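Local coordinates for protein diaminopimelate decarboxylase (Aquifex aeolicus, PDB 2P3E) that probably catalyses the pyridoxal 5'-phosphate-dependent decarboxylation of meso-diaminopimelate to L-lysine, the last step of lysine biosynthesis by the diaminopimelate pathway, at residues 103-108 with 123-128; 118-123 with 147-152. All blocks are in the same frame, centred on the assembly; numbering follows the deposited sequence.

Both contacts lie in the parallel beta/alpha barrel of the pyridoxal-binding domain. From the N terminus, the chain runs through strand 104-106, helix 113-121, strand 126-129, helix 132-145 and strand 149-156. Interaction 1 closes the first loop: residues 123-128 return beside 103-108 after the helix. Interaction 2 begins inside that loop, at 118-123, and closes outside it, at 147-152. The two loops therefore cross rather than nest, and they share Glu-123. Interaction 1 ties neighbouring strands; interaction 2 ties the C-terminal end of helix 113-121 to the start of strand 149-156, two strands on from 104-106. They also touch directly, where Phe-127 CZ packs on Ala-119 CB.

Interaction 1: residues 103-108 with 123-128; sequences RIVYAG and EILMFN
Two neighbouring parallel strands of the barrel wall, 104-106 and 126-128, pair through Val-105 with Met-126 and Tyr-106 with Phe-127. Leu-125 N donates to Ile-104 O, Tyr-106 N to Met-126 O (3.0 Å), and Asn-128 N to Tyr-106 O (2.8 Å). Val-105 CA also makes a C-H...O contact with Met-126 O. On the face with Val-105 and Met-126, these two side chains lie side by side, with Val-105 CG1 4.1 Å from Met-126 CB. Val-105 also touches Glu-279, which by similarity binds pyridoxal 5'-phosphate. The strands belong to a beta-alpha-beta unit of the TIM-type barrel, and helix 113-121 covers the other face, where Tyr-106 and Phe-127 both touch Ala-119. There the two ring planes are tilted by 30° and offset, with centroids 5.9 Å apart and little overlap. Their closest atoms are Tyr-106 CD1 and Phe-127 CE1, 3.8 Å apart. The Tyr-106 hydroxyl hydrogen-bonds to Gly-110 O.

Ile-124 packs against both rings and against Ile-104. Its CG1 stands between the backbone N and the carbonyl carbon (chi1 62°). Beyond it, Ile-124 CD1 sits over the centre of the Phe-127 ring, 3.6 Å above the plane. Ile-124 CD1 also lies at the edge of the Tyr-106 ring, 3.5 Å from Tyr-106 CB. Ile-124 CG2 meets Ile-104 CG2 at 3.9 Å, the two side chains crossing at about a right angle. An alanine here would probably open a gap over the Phe-127 ring and beside Tyr-106 CB, and take from Ile-104 CG2 its methyl partner.

Interaction 2: residues 118-123 with 147-152; sequences DAVDSE and KKARIA
Lys-147 lies across the C-terminal end of helix 113-121, just before strand 149-156 of the beta/alpha barrel begins. Lys-147 CB packs 4.1 Å from Val-120 CG1. CG stands anti to the carbonyl carbon (chi1 -75°) and leads the chain on to the carbonyl of Val-120. Lys-147 CD comes to 3.6 Å from Val-120 O and lies equally close, 3.6 Å, to Glu-123 CD. Lys-147 CE lies 3.6 Å from Asp-121 O. The chain bends at its end, and Lys-147 NZ stays 4.6 Å from Asp-121 OD2, beyond a salt bridge.

The helix closes in a Schellman motif, with Glu-123 at positive phi. Beside the lysine, the other methyl of Val-120, CG2, meets Ala-149 CB, and Val-120 also touches Leu-138 and Leu-145 of helix 132-145. The end of the Glu-123 side chain comes to Arg-150. The two side chains cross at about a right angle, but the carboxylate and guanidinium planes are only 30° apart. Arg-150 NH2 also hydrogen-bonds to Ile-124 O, and Arg-150 NE to Leu-125 O, which hold the guanidinium beside the turn. Water 1 lies within hydrogen-bonding distance of Val-120 O and Lys-148 O and bridges the helix end to the residue just before strand 149-156. In the salt bridge, Arg-150 NH2 donates to the anti lone pair of Glu-123 OE1 at 3.2 Å, with the oxygen 22° out of the guanidinium plane.

Interaction 1: residues 103-108 with 123-128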
loop_
_atom_site.group_PDB
_atom_site.type_symbol
_atom_site.label_atom_id
_atom_site.label_comp_id
_atom_site.label_asym_id
_atom_site.label_seq_id
_atom_site.Cartn_x
_atom_site.Cartn_y
_atom_site.Cartn_z
ATOM N N ARG B 103 30.010 3.644 0.268
ATOM C CA ARG B 103 29.400 2.387 0.725
ATOM C C ARG B 103 27.961 2.218 0.180
ATOM O O ARG B 103 27.191 1.416 0.688
ATOM C CB ARG B 103 29.402 2.309 2.245
ATOM C CG ARG B 103 30.801 2.454 2.910
ATOM C CD ARG B 103 30.847 1.845 4.319
ATOM N NE ARG B 103 29.748 2.305 5.184
ATOM C CZ ARG B 103 29.870 3.105 6.253
ATOM N NH1 ARG B 103 31.073 3.561 6.630
ATOM N NH2 ARG B 103 28.784 3.438 6.965
ATOM N N ILE B 104 27.617 2.963 -0.867
ATOM C CA ILE B 104 26.264 2.912 -1.434
ATOM C C ILE B 104 26.261 2.260 -2.816
ATOM O O ILE B 104 27.057 2.643 -3.696
ATOM C CB ILE B 104 25.631 4.330 -1.495
ATOM C CG1 ILE B 104 25.529 4.913 -0.080
ATOM C CG2 ILE B 104 24.279 4.330 -2.289
ATOM C CD1 ILE B 104 24.909 6.314 -0.019
ATOM N N VAL B 105 25.379 1.264 -2.993
ATOM C CA VAL B 105 25.169 0.624 -4.289
ATOM C C VAL B 105 23.701 0.807 -4.727
ATOM O O VAL B 105 22.796 0.791 -3.896
ATOM C CB VAL B 105 25.572 -0.883 -4.285
ATOM C CG1 VAL B 105 27.084 -1.050 -3.996
ATOM C CG2 VAL B 105 24.741 -1.682 -3.261
ATOM N N TYR B 106 23.478 0.969 -6.025
ATOM C CA TYR B 106 22.168 1.383 -6.509
ATOM C C TYR B 106 21.632 0.334 -7.479
ATOM O O TYR B 106 22.164 0.182 -8.585
ATOM C CB TYR B 106 22.276 2.766 -7.180
ATOM C CG TYR B 106 20.970 3.517 -7.547
ATOM C CD1 TYR B 106 21.015 4.871 -7.891
ATOM C CD2 TYR B 106 19.726 2.897 -7.531
ATOM C CE1 TYR B 106 19.855 5.582 -8.235
ATOM C CE2 TYR B 106 18.558 3.606 -7.878
ATOM C CZ TYR B 106 18.636 4.946 -8.225
ATOM O OH TYR B 106 17.485 5.665 -8.564
ATOM N N ALA B 107 20.588 -0.380 -7.063
ATOM C CA ALA B 107 19.979 -1.424 -7.899
ATOM C C ALA B 107 18.605 -1.033 -8.444
ATOM O O ALA B 107 18.126 0.072 -8.235
ATOM C CB ALA B 107 19.886 -2.719 -7.147
ATOM N N GLY B 108 17.991 -1.963 -9.158
ATOM C CA GLY B 108 16.609 -1.805 -9.614
ATOM C C GLY B 108 16.469 -1.042 -10.914
ATOM O O GLY B 108 17.442 -0.500 -11.460
ATOM N N GLU B 123 28.836 10.273 -6.513
ATOM C CA GLU B 123 29.957 9.322 -6.632
ATOM C C GLU B 123 29.729 8.030 -5.810
ATOM O O GLU B 123 30.575 7.619 -5.016
ATOM C CB GLU B 123 31.289 10.003 -6.259
ATOM C CG GLU B 123 31.683 11.148 -7.193
ATOM C CD GLU B 123 32.352 10.689 -8.509
ATOM O OE1 GLU B 123 32.451 9.470 -8.801
ATOM O OE2 GLU B 123 32.797 11.569 -9.268
ATOM N N ILE B 124 28.572 7.398 -6.004
ATOM C CA ILE B 124 28.255 6.167 -5.257
ATOM C C ILE B 124 29.230 5.066 -5.690
ATOM O O ILE B 124 29.875 5.199 -6.737
ATOM C CB ILE B 124 26.778 5.723 -5.437
ATOM C CG1 ILE B 124 26.477 5.411 -6.909
ATOM C CG2 ILE B 124 25.823 6.784 -4.859
ATOM C CD1 ILE B 124 25.231 4.564 -7.118
ATOM N N LEU B 125 29.339 4.004 -4.892
ATOM C CA LEU B 125 30.303 2.931 -5.142
ATOM C C LEU B 125 30.075 2.279 -6.507
ATOM O O LEU B 125 31.014 2.127 -7.307
ATOM C CB LEU B 125 30.259 1.887 -4.015
ATOM C CG LEU B 125 31.268 0.734 -4.080
ATOM C CD1 LEU B 125 32.743 1.238 -4.059
ATOM C CD2 LEU B 125 31.026 -0.240 -2.936
ATOM N N MET B 126 28.816 1.942 -6.786
ATOM C CA MET B 126 28.495 1.135 -7.935
ATOM C C MET B 126 27.008 1.196 -8.290
ATOM O O MET B 126 26.154 1.097 -7.409
ATOM C CB MET B 126 28.881 -0.306 -7.601
ATOM C CG MET B 126 28.872 -1.293 -8.723
ATOM S SD MET B 126 29.801 -2.729 -8.172
ATOM C CE MET B 126 28.614 -3.699 -7.223
ATOM N N PHE B 127 26.727 1.352 -9.584
ATOM C CA PHE B 127 25.401 1.104 -10.153
ATOM C C PHE B 127 25.276 -0.364 -10.580
ATOM O O PHE B 127 26.096 -0.874 -11.377
ATOM C CB PHE B 127 25.164 1.986 -11.378
ATOM C CG PHE B 127 25.052 3.446 -11.065
ATOM C CD1 PHE B 127 23.809 4.029 -10.828
ATOM C CD2 PHE B 127 26.201 4.238 -10.975
ATOM C CE1 PHE B 127 23.715 5.397 -10.523
ATOM C CE2 PHE B 127 26.116 5.605 -10.674
ATOM C CZ PHE B 127 24.876 6.180 -10.455
ATOM N N ASN B 128 24.270 -1.048 -10.044
ATOM C CA ASN B 128 23.917 -2.386 -10.512
ATOM C C ASN B 128 22.896 -2.266 -11.629
ATOM O O ASN B 128 21.701 -2.021 -11.398
ATOM C CB ASN B 128 23.434 -3.283 -9.358
ATOM C CG ASN B 128 24.535 -3.563 -8.357
ATOM O OD1 ASN B 128 25.695 -3.768 -8.737
ATOM N ND2 ASN B 128 24.188 -3.580 -7.078
#

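Interaction 2: residues 118-123 with 147-152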
loop_
_atom_site.group_PDB
_atom_site.type_symbol
_atom_site.label_atom_id
_atom_site.label_comp_id
_atom_site.label_asym_id
_atom_site.label_seq_id
_atom_site.Cartn_x
_atom_site.Cartn_y
_atom_site.Cartn_z
ATOM N N ASP B 118 21.725 12.502 -9.663
ATOM C CA ASP B 118 22.063 12.650 -8.252
ATOM C C ASP B 118 23.057 11.591 -7.769
ATOM O O ASP B 118 23.993 11.901 -7.023
ATOM C CB ASP B 118 20.793 12.616 -7.400
ATOM C CG ASP B 118 19.960 13.885 -7.543
ATOM O OD1 ASP B 118 20.390 14.845 -8.229
ATOM O OD2 ASP B 118 18.860 13.922 -6.961
ATOM N N ALA B 119 22.851 10.344 -8.188
ATOM C CA ALA B 119 23.721 9.256 -7.752
ATOM C C ALA B 119 25.114 9.361 -8.391
ATOM O O ALA B 119 26.112 9.127 -7.740
ATOM C CB ALA B 119 23.081 7.897 -8.049
ATOM N N VAL B 120 25.167 9.698 -9.673
ATOM C CA VAL B 120 26.463 9.875 -10.359
ATOM C C VAL B 120 27.216 11.009 -9.674
ATOM O O VAL B 120 28.369 10.852 -9.287
ATOM C CB VAL B 120 26.286 10.123 -11.878
ATOM C CG1 VAL B 120 27.594 10.584 -12.528
ATOM C CG2 VAL B 120 25.789 8.854 -12.555
ATOM N N ASP B 121 26.529 12.135 -9.493
ATOM C CA ASP B 121 27.080 13.285 -8.767
ATOM C C ASP B 121 27.557 12.955 -7.353
ATOM O O ASP B 121 28.590 13.479 -6.898
ATOM C CB ASP B 121 26.050 14.414 -8.725
ATOM C CG ASP B 121 26.695 15.772 -8.760
ATOM O OD1 ASP B 121 26.924 16.331 -7.672
ATOM O OD2 ASP B 121 27.001 16.263 -9.867
ATOM N N SER B 122 26.822 12.072 -6.662
ATOM C CA SER B 122 27.190 11.652 -5.328
ATOM C C SER B 122 28.398 10.710 -5.328
ATOM O O SER B 122 28.914 10.397 -4.267
ATOM C CB SER B 122 26.006 10.982 -4.615
ATOM O OG SER B 122 24.931 11.903 -4.448
ATOM N N GLU B 123 28.836 10.273 -6.513
ATOM C CA GLU B 123 29.957 9.322 -6.632
ATOM C C GLU B 123 29.729 8.030 -5.810
ATOM O O GLU B 123 30.575 7.619 -5.016
ATOM C CB GLU B 123 31.289 10.003 -6.259
ATOM C CG GLU B 123 31.683 11.148 -7.193
ATOM C CD GLU B 123 32.352 10.689 -8.509
ATOM O OE1 GLU B 123 32.451 9.470 -8.801
ATOM O OE2 GLU B 123 32.797 11.569 -9.268
ATOM N N LYS B 147 32.041 13.258 -15.060
ATOM C CA LYS B 147 32.356 12.266 -14.038
ATOM C C LYS B 147 32.381 10.873 -14.672
ATOM O O LYS B 147 32.062 10.708 -15.851
ATOM C CB LYS B 147 31.332 12.310 -12.894
ATOM C CG LYS B 147 31.482 13.492 -11.937
ATOM C CD LYS B 147 30.838 13.182 -10.591
ATOM C CE LYS B 147 30.452 14.424 -9.813
ATOM N NZ LYS B 147 31.487 15.489 -9.798
ATOM N N LYS B 148 32.790 9.886 -13.881
ATOM C CA LYS B 148 32.646 8.487 -14.262
ATOM C C LYS B 148 31.551 7.831 -13.417
ATOM O O LYS B 148 31.404 8.148 -12.232
ATOM C CB LYS B 148 33.959 7.732 -14.040
ATOM C CG LYS B 148 35.150 8.250 -14.834
ATOM C CD LYS B 148 34.957 8.118 -16.325
ATOM C CE LYS B 148 36.247 8.472 -17.080
ATOM N NZ LYS B 148 37.068 7.243 -17.258
ATOM N N ALA B 149 30.781 6.940 -14.038
ATOM C CA ALA B 149 29.840 6.078 -13.306
ATOM C C ALA B 149 30.425 4.678 -13.221
ATOM O O ALA B 149 30.732 4.075 -14.240
ATOM C CB ALA B 149 28.476 6.051 -13.984
ATOM N N ARG B 150 30.582 4.174 -11.999
ATOM C CA ARG B 150 31.083 2.825 -11.773
ATOM C C ARG B 150 29.926 1.833 -11.861
ATOM O O ARG B 150 28.882 2.027 -11.225
ATOM C CB ARG B 150 31.764 2.731 -10.410
ATOM C CG ARG B 150 33.172 3.312 -10.355
ATOM C CD ARG B 150 33.619 3.437 -8.904
ATOM N NE ARG B 150 32.764 4.402 -8.212
ATOM C CZ ARG B 150 32.983 5.715 -8.187
ATOM N NH1 ARG B 150 34.046 6.226 -8.803
ATOM N NH2 ARG B 150 32.139 6.521 -7.548
ATOM N N ILE B 151 30.097 0.779 -12.651
ATOM C CA ILE B 151 29.004 -0.156 -12.903
ATOM C C ILE B 151 29.312 -1.641 -12.641
ATOM O O ILE B 151 30.470 -2.107 -12.710
ATOM C CB ILE B 151 28.450 -0.021 -14.357
ATOM C CG1 ILE B 151 29.521 -0.447 -15.362
ATOM C CG2 ILE B 151 27.921 1.416 -14.636
ATOM C CD1 ILE B 151 28.940 -0.995 -16.665
ATOM N N ALA B 152 28.230 -2.361 -12.350
ATOM C CA ALA B 152 28.177 -3.812 -12.408
ATOM C C ALA B 152 26.979 -4.167 -13.260
ATOM O O ALA B 152 26.011 -3.407 -13.324
ATOM C CB ALA B 152 28.000 -4.383 -11.015
HETATM O O HOH W 1 29.722 8.573 -10.124
HETATM O O HOH W 2 34.063 10.368 -11.440
#